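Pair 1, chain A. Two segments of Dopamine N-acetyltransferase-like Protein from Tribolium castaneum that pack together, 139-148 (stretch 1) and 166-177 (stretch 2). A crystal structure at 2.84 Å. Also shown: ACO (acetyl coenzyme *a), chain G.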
# COMPACT_ATOMS: atom_id res chain seq x y z
N ALA A 139 10.11 8.72 -0.72
CA ALA A 139 8.72 8.33 -0.41
C ALA A 139 7.88 9.59 -0.29
O ALA A 139 6.88 9.72 -1.01
CB ALA A 139 8.67 7.52 0.86
N LYS A 140 8.30 10.49 0.59
CA LYS A 140 7.61 11.78 0.84
C LYS A 140 7.29 12.45 -0.51
O LYS A 140 6.23 13.09 -0.60
CB LYS A 140 8.47 12.70 1.71
CG LYS A 140 8.26 12.53 3.21
CD LYS A 140 9.26 13.26 4.05
CE LYS A 140 8.76 14.58 4.55
NZ LYS A 140 9.87 15.45 4.99
N GLU A 141 8.17 12.32 -1.50
CA GLU A 141 7.98 12.97 -2.82
C GLU A 141 6.94 12.18 -3.61
O GLU A 141 6.03 12.81 -4.17
CB GLU A 141 9.28 13.08 -3.61
CG GLU A 141 9.88 14.46 -3.53
CD GLU A 141 8.91 15.55 -3.95
OE1 GLU A 141 8.47 15.52 -5.12
OE2 GLU A 141 8.58 16.43 -3.09
N LEU A 142 7.09 10.86 -3.65
CA LEU A 142 6.15 9.93 -4.34
C LEU A 142 4.73 10.19 -3.83
O LEU A 142 3.83 10.35 -4.66
CB LEU A 142 6.57 8.49 -4.04
CG LEU A 142 7.83 8.03 -4.77
CD1 LEU A 142 8.38 6.77 -4.14
CD2 LEU A 142 7.53 7.83 -6.25
N PHE A 143 4.58 10.25 -2.50
CA PHE A 143 3.31 10.54 -1.80
C PHE A 143 2.72 11.87 -2.29
O PHE A 143 1.60 11.85 -2.82
CB PHE A 143 3.52 10.55 -0.28
CG PHE A 143 2.36 10.01 0.51
CD1 PHE A 143 1.06 10.36 0.20
CD2 PHE A 143 2.58 9.15 1.58
CE1 PHE A 143 0.00 9.85 0.93
CE2 PHE A 143 1.52 8.66 2.32
CZ PHE A 143 0.23 9.01 1.98
N LEU A 144 3.45 12.98 -2.12
CA LEU A 144 3.01 14.33 -2.56
C LEU A 144 2.56 14.25 -4.03
O LEU A 144 1.49 14.77 -4.34
CB LEU A 144 4.16 15.33 -2.38
CG LEU A 144 3.95 16.71 -3.02
CD1 LEU A 144 3.26 17.65 -2.07
CD2 LEU A 144 5.25 17.33 -3.47
N ARG A 145 3.36 13.60 -4.88
CA ARG A 145 3.12 13.50 -6.34
C ARG A 145 1.84 12.70 -6.59
O ARG A 145 1.10 13.03 -7.53
CB ARG A 145 4.29 12.80 -7.03
CG ARG A 145 5.60 13.57 -6.97
CD ARG A 145 5.63 14.74 -7.91
NE ARG A 145 6.95 15.33 -7.85
CZ ARG A 145 7.60 15.87 -8.87
NH1 ARG A 145 8.81 16.38 -8.71
NH2 ARG A 145 7.05 15.90 -10.05
N SER A 146 1.63 11.66 -5.79
CA SER A 146 0.44 10.78 -5.84
C SER A 146 -0.80 11.60 -5.52
O SER A 146 -1.81 11.43 -6.21
CB SER A 146 0.58 9.61 -4.91
OG SER A 146 1.60 8.74 -5.35
N GLU A 147 -0.71 12.48 -4.52
CA GLU A 147 -1.83 13.36 -4.08
C GLU A 147 -2.26 14.21 -5.28
O GLU A 147 -3.48 14.38 -5.48
CB GLU A 147 -1.42 14.23 -2.90
CG GLU A 147 -2.57 14.99 -2.28
CD GLU A 147 -2.20 16.10 -1.31
OE1 GLU A 147 -1.94 15.80 -0.10
OE2 GLU A 147 -2.22 17.29 -1.74
N LEU A 148 -1.30 14.71 -6.04
CA LEU A 148 -1.55 15.69 -7.13
C LEU A 148 -2.09 14.97 -8.37
O LEU A 148 -2.87 15.60 -9.11
CB LEU A 148 -0.25 16.44 -7.44
CG LEU A 148 0.30 17.26 -6.28
CD1 LEU A 148 1.62 17.90 -6.66
CD2 LEU A 148 -0.70 18.32 -5.82
N PHE A 166 6.87 5.00 9.07
CA PHE A 166 7.52 5.95 8.14
C PHE A 166 6.46 6.48 7.18
O PHE A 166 6.41 7.67 6.94
CB PHE A 166 8.66 5.30 7.37
CG PHE A 166 9.62 4.54 8.25
CD1 PHE A 166 9.72 4.83 9.60
CD2 PHE A 166 10.43 3.54 7.73
CE1 PHE A 166 10.59 4.11 10.41
CE2 PHE A 166 11.30 2.84 8.54
CZ PHE A 166 11.38 3.13 9.87
N THR A 167 5.61 5.58 6.69
CA THR A 167 4.49 5.91 5.78
C THR A 167 3.47 6.76 6.53
O THR A 167 2.80 7.57 5.88
CB THR A 167 3.80 4.67 5.24
OG1 THR A 167 4.70 4.06 4.32
CG2 THR A 167 2.49 4.97 4.55
N GLN A 168 3.32 6.53 7.83
CA GLN A 168 2.41 7.34 8.67
C GLN A 168 2.98 8.76 8.72
O GLN A 168 2.20 9.72 8.57
CB GLN A 168 2.26 6.74 10.07
CG GLN A 168 1.51 5.42 10.09
CD GLN A 168 1.68 4.68 11.40
OE1 GLN A 168 1.53 5.24 12.48
NE2 GLN A 168 1.97 3.39 11.30
N ARG A 169 4.29 8.87 8.93
CA ARG A 169 4.98 10.17 9.03
C ARG A 169 4.77 10.97 7.76
O ARG A 169 4.43 12.12 7.86
CB ARG A 169 6.48 9.98 9.25
CG ARG A 169 6.87 10.02 10.71
CD ARG A 169 8.12 9.20 10.89
NE ARG A 169 8.73 9.10 12.21
CZ ARG A 169 8.10 9.14 13.39
NH1 ARG A 169 6.79 9.31 13.49
NH2 ARG A 169 8.82 9.00 14.49
N ALA A 170 5.04 10.37 6.61
CA ALA A 170 4.87 11.02 5.31
C ALA A 170 3.44 11.57 5.26
O ALA A 170 3.26 12.75 5.01
CB ALA A 170 5.13 10.03 4.21
N ALA A 171 2.47 10.72 5.53
CA ALA A 171 1.04 11.07 5.55
C ALA A 171 0.83 12.23 6.52
O ALA A 171 0.20 13.21 6.11
CB ALA A 171 0.23 9.86 5.92
N GLU A 172 1.35 12.14 7.74
CA GLU A 172 1.27 13.23 8.75
C GLU A 172 1.73 14.52 8.07
O GLU A 172 1.04 15.54 8.21
CB GLU A 172 2.14 12.95 9.97
CG GLU A 172 1.39 12.96 11.29
CD GLU A 172 1.07 11.59 11.86
OE1 GLU A 172 1.66 10.60 11.40
OE2 GLU A 172 0.24 11.50 12.77
N CYS A 173 2.84 14.46 7.34
CA CYS A 173 3.54 15.66 6.81
C CYS A 173 2.71 16.33 5.72
O CYS A 173 2.82 17.54 5.60
CB CYS A 173 4.94 15.38 6.31
SG CYS A 173 6.22 15.86 7.50
N LEU A 174 1.90 15.57 4.95
CA LEU A 174 1.01 16.14 3.90
C LEU A 174 -0.38 16.46 4.48
O LEU A 174 -1.24 16.91 3.72
CB LEU A 174 0.91 15.17 2.73
CG LEU A 174 2.17 14.99 1.88
CD1 LEU A 174 2.10 13.70 1.07
CD2 LEU A 174 2.37 16.17 0.95
N GLY A 175 -0.59 16.22 5.78
CA GLY A 175 -1.79 16.66 6.53
C GLY A 175 -2.91 15.62 6.53
O GLY A 175 -4.06 15.99 6.77
N PHE A 176 -2.59 14.36 6.28
CA PHE A 176 -3.57 13.25 6.34
C PHE A 176 -4.06 13.06 7.78
O PHE A 176 -3.27 13.20 8.73
CB PHE A 176 -2.95 11.95 5.83
CG PHE A 176 -2.93 11.85 4.33
CD1 PHE A 176 -2.35 12.84 3.56
CD2 PHE A 176 -3.50 10.76 3.69
CE1 PHE A 176 -2.34 12.75 2.18
CE2 PHE A 176 -3.48 10.67 2.31
CZ PHE A 176 -2.91 11.66 1.55
N ILE A 177 -5.34 12.72 7.91
CA ILE A 177 -6.06 12.41 9.17
C ILE A 177 -6.06 10.89 9.35
O ILE A 177 -6.21 10.18 8.35
CB ILE A 177 -7.48 12.99 9.08
CG1 ILE A 177 -7.47 14.50 9.33
CG2 ILE A 177 -8.46 12.28 10.01
CD1 ILE A 177 -7.16 14.89 10.76
N1A ACO G . 13.78 5.56 10.98
C2A ACO G . 12.99 6.55 11.41
N3A ACO G . 12.29 7.34 10.58
C4A ACO G . 12.35 7.17 9.25
C5A ACO G . 13.19 6.12 8.72
C6A ACO G . 13.93 5.30 9.68
N6A ACO G . 14.72 4.32 9.25
N7A ACO G . 13.08 6.16 7.40
C8A ACO G . 12.23 7.16 7.10
N9A ACO G . 11.82 7.77 8.21
C1B ACO G . 10.87 8.87 8.23
C2B ACO G . 11.49 10.21 7.97
O2B ACO G . 11.85 10.86 9.18
C3B ACO G . 10.35 10.92 7.28
O3B ACO G . 9.44 11.38 8.24
P3B ACO G . 9.44 12.94 8.59
O7A ACO G . 9.00 12.99 10.04
O8A ACO G . 10.91 13.25 8.38
O9A ACO G . 8.43 13.46 7.58
C4B ACO G . 9.63 9.85 6.51
O4B ACO G . 10.00 8.64 7.12
C5B ACO G . 10.00 9.81 5.06
O5B ACO G . 11.22 9.12 4.85
P1A ACO G . 11.55 8.80 3.33
O1A ACO G . 10.90 9.86 2.47
O2A ACO G . 12.99 8.48 3.11
O3A ACO G . 10.80 7.40 3.21
P2A ACO G . 11.60 6.15 2.59
O4A ACO G . 12.20 6.63 1.28
O5A ACO G . 12.54 5.63 3.64
O6A ACO G . 10.33 5.10 2.51
CBP ACO G . 9.56 2.75 3.07
CCP ACO G . 10.48 3.67 2.26
CDP ACO G . 8.28 3.50 3.40
CEP ACO G . 10.34 2.39 4.32
CAP ACO G . 9.22 1.40 2.34
OAP ACO G . 10.38 0.56 2.35
C9P ACO G . 8.02 0.53 2.87
O9P ACO G . 8.23 -0.41 3.65
N8P ACO G . 6.75 0.81 2.45
C7P ACO G . 5.54 0.13 2.91
C6P ACO G . 4.39 1.06 3.36
C5P ACO G . 3.01 0.70 2.84
O5P ACO G . 2.39 1.45 2.13
N4P ACO G . 2.50 -0.47 3.23
C3P ACO G . 1.11 -0.90 2.95
C2P ACO G . 0.91 -2.20 2.15
S1P ACO G . 0.37 -3.58 3.14
C ACO G . 0.93 -4.94 2.30
O ACO G . 0.94 -4.96 1.08
CH3 ACO G . 1.41 -6.16 3.03

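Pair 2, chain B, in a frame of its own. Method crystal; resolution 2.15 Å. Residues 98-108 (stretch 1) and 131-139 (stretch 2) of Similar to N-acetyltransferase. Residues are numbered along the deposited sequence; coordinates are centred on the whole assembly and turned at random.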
# COMPACT_ATOMS: atom_id res chain seq x y z
N ILE B 98 11.10 -7.23 -20.00
CA ILE B 98 12.42 -6.59 -19.97
C ILE B 98 12.74 -6.00 -18.58
O ILE B 98 13.86 -6.15 -18.07
CB ILE B 98 12.52 -5.50 -21.05
CG1 ILE B 98 12.50 -6.15 -22.44
CG2 ILE B 98 13.80 -4.68 -20.90
CD1 ILE B 98 12.24 -5.16 -23.54
N ALA B 99 11.75 -5.35 -17.97
CA ALA B 99 11.91 -4.82 -16.62
C ALA B 99 12.26 -5.94 -15.65
O ALA B 99 13.18 -5.81 -14.86
CB ALA B 99 10.64 -4.10 -16.17
N SER B 100 11.53 -7.05 -15.74
CA SER B 100 11.78 -8.21 -14.89
C SER B 100 13.21 -8.77 -15.02
O SER B 100 13.87 -9.06 -14.01
CB SER B 100 10.75 -9.30 -15.21
OG SER B 100 11.00 -10.48 -14.47
N GLN B 101 13.69 -8.90 -16.25
CA GLN B 101 15.05 -9.40 -16.48
C GLN B 101 16.12 -8.43 -15.95
O GLN B 101 17.15 -8.86 -15.38
CB GLN B 101 15.28 -9.69 -17.97
CG GLN B 101 14.48 -10.89 -18.50
CD GLN B 101 14.82 -11.23 -19.95
OE1 GLN B 101 15.99 -11.38 -20.31
NE2 GLN B 101 13.80 -11.33 -20.78
N LEU B 102 15.86 -7.14 -16.13
CA LEU B 102 16.77 -6.13 -15.59
C LEU B 102 16.81 -6.18 -14.06
O LEU B 102 17.88 -6.18 -13.47
CB LEU B 102 16.40 -4.73 -16.11
CG LEU B 102 16.82 -4.52 -17.57
CD1 LEU B 102 16.17 -3.30 -18.15
CD2 LEU B 102 18.32 -4.39 -17.66
N LEU B 103 15.64 -6.24 -13.42
CA LEU B 103 15.58 -6.29 -11.96
C LEU B 103 16.30 -7.52 -11.45
O LEU B 103 17.05 -7.46 -10.47
CB LEU B 103 14.13 -6.29 -11.48
CG LEU B 103 13.97 -6.42 -9.96
CD1 LEU B 103 14.83 -5.38 -9.23
CD2 LEU B 103 12.50 -6.26 -9.58
N GLN B 104 16.07 -8.65 -12.10
CA GLN B 104 16.75 -9.89 -11.73
C GLN B 104 18.26 -9.69 -11.75
O GLN B 104 18.98 -10.05 -10.79
CB GLN B 104 16.32 -11.00 -12.71
CG GLN B 104 16.95 -12.35 -12.46
CD GLN B 104 16.49 -13.38 -13.48
OE1 GLN B 104 16.21 -13.04 -14.63
NE2 GLN B 104 16.40 -14.63 -13.05
N ARG B 105 18.76 -9.08 -12.83
CA ARG B 105 20.20 -8.85 -12.95
C ARG B 105 20.73 -7.89 -11.88
O ARG B 105 21.79 -8.12 -11.29
CB ARG B 105 20.53 -8.36 -14.37
CG ARG B 105 22.01 -8.15 -14.64
CD ARG B 105 22.79 -9.47 -14.60
NE ARG B 105 24.22 -9.25 -14.81
CZ ARG B 105 25.08 -8.95 -13.84
NH1 ARG B 105 24.67 -8.84 -12.58
NH2 ARG B 105 26.37 -8.76 -14.13
N LEU B 106 19.97 -6.83 -11.61
CA LEU B 106 20.30 -5.89 -10.53
C LEU B 106 20.43 -6.61 -9.20
O LEU B 106 21.38 -6.38 -8.46
CB LEU B 106 19.23 -4.79 -10.40
CG LEU B 106 19.18 -3.72 -11.48
CD1 LEU B 106 17.96 -2.80 -11.27
CD2 LEU B 106 20.48 -2.91 -11.50
N ILE B 107 19.45 -7.46 -8.89
CA ILE B 107 19.47 -8.20 -7.63
C ILE B 107 20.70 -9.10 -7.54
O ILE B 107 21.38 -9.11 -6.52
CB ILE B 107 18.18 -9.02 -7.40
CG1 ILE B 107 16.97 -8.09 -7.25
CG2 ILE B 107 18.29 -9.86 -6.14
CD1 ILE B 107 15.67 -8.84 -7.07
N VAL B 108 20.99 -9.86 -8.60
CA VAL B 108 22.19 -10.71 -8.54
C VAL B 108 23.46 -9.88 -8.31
O VAL B 108 24.35 -10.26 -7.53
CB VAL B 108 22.35 -11.70 -9.75
CG1 VAL B 108 21.03 -12.42 -10.08
CG2 VAL B 108 22.91 -11.01 -10.98
N LYS B 131 3.68 -4.04 -9.06
CA LYS B 131 3.43 -5.47 -9.26
C LYS B 131 4.73 -6.25 -9.52
O LYS B 131 4.93 -7.36 -8.99
CB LYS B 131 2.44 -5.67 -10.41
CG LYS B 131 2.29 -7.12 -10.83
CD LYS B 131 1.49 -7.26 -12.12
CE LYS B 131 0.69 -8.55 -12.12
NZ LYS B 131 -0.21 -8.61 -10.93
N LEU B 132 5.61 -5.67 -10.33
CA LEU B 132 6.89 -6.32 -10.65
C LEU B 132 7.74 -6.46 -9.40
O LEU B 132 8.43 -7.47 -9.19
CB LEU B 132 7.65 -5.49 -11.69
CG LEU B 132 9.06 -6.01 -11.98
CD1 LEU B 132 8.99 -7.34 -12.70
CD2 LEU B 132 9.85 -4.99 -12.78
N HIS B 133 7.71 -5.45 -8.55
CA HIS B 133 8.54 -5.51 -7.36
C HIS B 133 8.00 -6.48 -6.33
O HIS B 133 8.76 -7.22 -5.70
CB HIS B 133 8.77 -4.10 -6.80
CG HIS B 133 9.83 -3.35 -7.53
ND1 HIS B 133 9.61 -2.77 -8.76
CD2 HIS B 133 11.13 -3.15 -7.25
CE1 HIS B 133 10.73 -2.20 -9.18
NE2 HIS B 133 11.67 -2.43 -8.28
N GLN B 134 6.68 -6.49 -6.17
CA GLN B 134 6.04 -7.47 -5.32
C GLN B 134 6.40 -8.88 -5.78
O GLN B 134 6.64 -9.76 -4.96
CB GLN B 134 4.52 -7.29 -5.33
CG GLN B 134 4.03 -6.02 -4.63
CD GLN B 134 2.52 -5.92 -4.63
OE1 GLN B 134 1.88 -6.08 -5.67
NE2 GLN B 134 1.93 -5.67 -3.46
N LYS B 135 6.42 -9.09 -7.10
CA LYS B 135 6.80 -10.40 -7.65
C LYS B 135 8.18 -10.85 -7.16
O LYS B 135 8.38 -12.03 -6.89
CB LYS B 135 6.76 -10.40 -9.18
CG LYS B 135 6.96 -11.79 -9.80
CD LYS B 135 6.95 -11.77 -11.34
CE LYS B 135 8.31 -11.38 -11.92
NZ LYS B 135 8.45 -11.63 -13.39
N PHE B 136 9.11 -9.91 -7.03
CA PHE B 136 10.46 -10.23 -6.55
C PHE B 136 10.58 -10.08 -5.03
O PHE B 136 11.69 -9.96 -4.51
CB PHE B 136 11.49 -9.34 -7.26
CG PHE B 136 11.81 -9.80 -8.66
CD1 PHE B 136 12.90 -10.62 -8.90
CD2 PHE B 136 11.01 -9.43 -9.72
CE1 PHE B 136 13.19 -11.05 -10.18
CE2 PHE B 136 11.30 -9.85 -11.00
CZ PHE B 136 12.39 -10.66 -11.23
N ASN B 137 9.44 -10.07 -4.35
CA ASN B 137 9.41 -10.07 -2.89
C ASN B 137 9.93 -8.79 -2.20
O ASN B 137 10.43 -8.84 -1.07
CB ASN B 137 10.09 -11.33 -2.35
CG ASN B 137 9.45 -12.60 -2.88
OD1 ASN B 137 8.21 -12.75 -2.86
ND2 ASN B 137 10.27 -13.53 -3.37
N PHE B 138 9.82 -7.66 -2.90
CA PHE B 138 9.98 -6.36 -2.24
C PHE B 138 8.77 -6.15 -1.35
O PHE B 138 7.66 -6.55 -1.72
CB PHE B 138 10.05 -5.24 -3.28
CG PHE B 138 11.39 -5.10 -3.94
CD1 PHE B 138 11.87 -6.08 -4.80
CD2 PHE B 138 12.17 -3.96 -3.73
CE1 PHE B 138 13.10 -5.93 -5.43
CE2 PHE B 138 13.40 -3.81 -4.35
CZ PHE B 138 13.87 -4.80 -5.19
N LYS B 139 8.97 -5.55 -0.17
CA LYS B 139 7.86 -5.19 0.72
C LYS B 139 7.59 -3.68 0.67
O LYS B 139 8.53 -2.87 0.72
CB LYS B 139 8.20 -5.53 2.18
CG LYS B 139 8.76 -6.93 2.39
CD LYS B 139 7.74 -7.96 1.99
CE LYS B 139 8.16 -9.35 2.45
NZ LYS B 139 7.18 -10.35 1.93

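The sharpest difference lies at the centre of the contact, where the aromatic ring changes sides. In pair 1 the first helix supplies it: A:Phe143 sits as a knob among A:Thr167, A:Ala170, A:Ala171 and A:Leu174. In pair 2 the matching residue is B:Leu103, and the large ring comes from the second stretch, as B:Phe136 at the position of A:Leu174. Phenylalanine against leucine has become leucine against phenylalanine, so one broad flat group and one branched aliphatic group still share the space.

The backbones that carry these side chains are nearly the same, superposing to 0.5 Å over 14 central residues. In each pair two helices run in broadly the same direction, inclined by 50° in pair 1 and 43° in pair 2, with axes 9.6 and 10.6 Å apart at closest approach. After the second helix the chain turns through a residue of positive phi, A:Gly175 or B:Asn137. Glycine tolerates this conformation readily, and asparagine is among the side-chain-bearing residues that adopt it most easily. In pair 1 the turn is a Schellman motif, with A:Phe176 N bonded to A:Ala171 O; the matching bond in pair 2 joins B:Phe138 N to B:His133 O.

Beside A:Phe143 the second helix places two alanines, whose short side chains let the ring come close, and A:Leu174. Its CD2 lies 3.8 Å from A:Ala170 CB, its CE2 4.0 Å from A:Ala171 CB, and its CD1 3.6 Å from A:Leu174 CD1. The A:Phe143 ring also turns its edge toward the face of A:Phe176, with centroids 5.1 Å apart. In pair 2 the two alanines correspond to B:Leu132 and B:His133, bulkier residues facing a smaller side chain. B:Leu103 CD2 packs 4.2 Å from B:Leu132 CG and lies over the face of the B:His133 ring, while B:Leu103 CG lies over the face of B:Phe136, 4.2 Å from its centroid. The two contacts over ring faces are CH-pi contacts, in which an aliphatic group rests on an aromatic face. B:Phe138, matching A:Phe176, keeps its place but meets leucine instead of a ring: B:Leu103 CD1 is 4.2 Å from its CZ.

One turn further along the first helix, A:Glu147 matches B:Ile107. The isoleucine is simply apolar, its CD1 reaching 3.8 Å from B:Phe136 CD1. The glutamate brings OE1 to the edge of the A:Phe176 ring, 3.8 Å from CE1, where the ring hydrogens carry slight positive charge; its carboxylate is hydrogen-bonded elsewhere in the structure, which helps to explain how it can be buried.

Three residues before A:Phe143, A:Lys140 lays its aliphatic chain along the neighbouring helix, with CG 4.1 Å from A:Ala170 CB, and its backbone N donates a hydrogen bond to ACO O1A (3.3 Å). The short B:Ser100 instead accepts a hydrogen bond at OG from B:Lys135 NZ (3.0 Å), the lysine being long enough to reach across. Pair 1 has A:Cys173 there, and no hydrogen bond joins its two stretches.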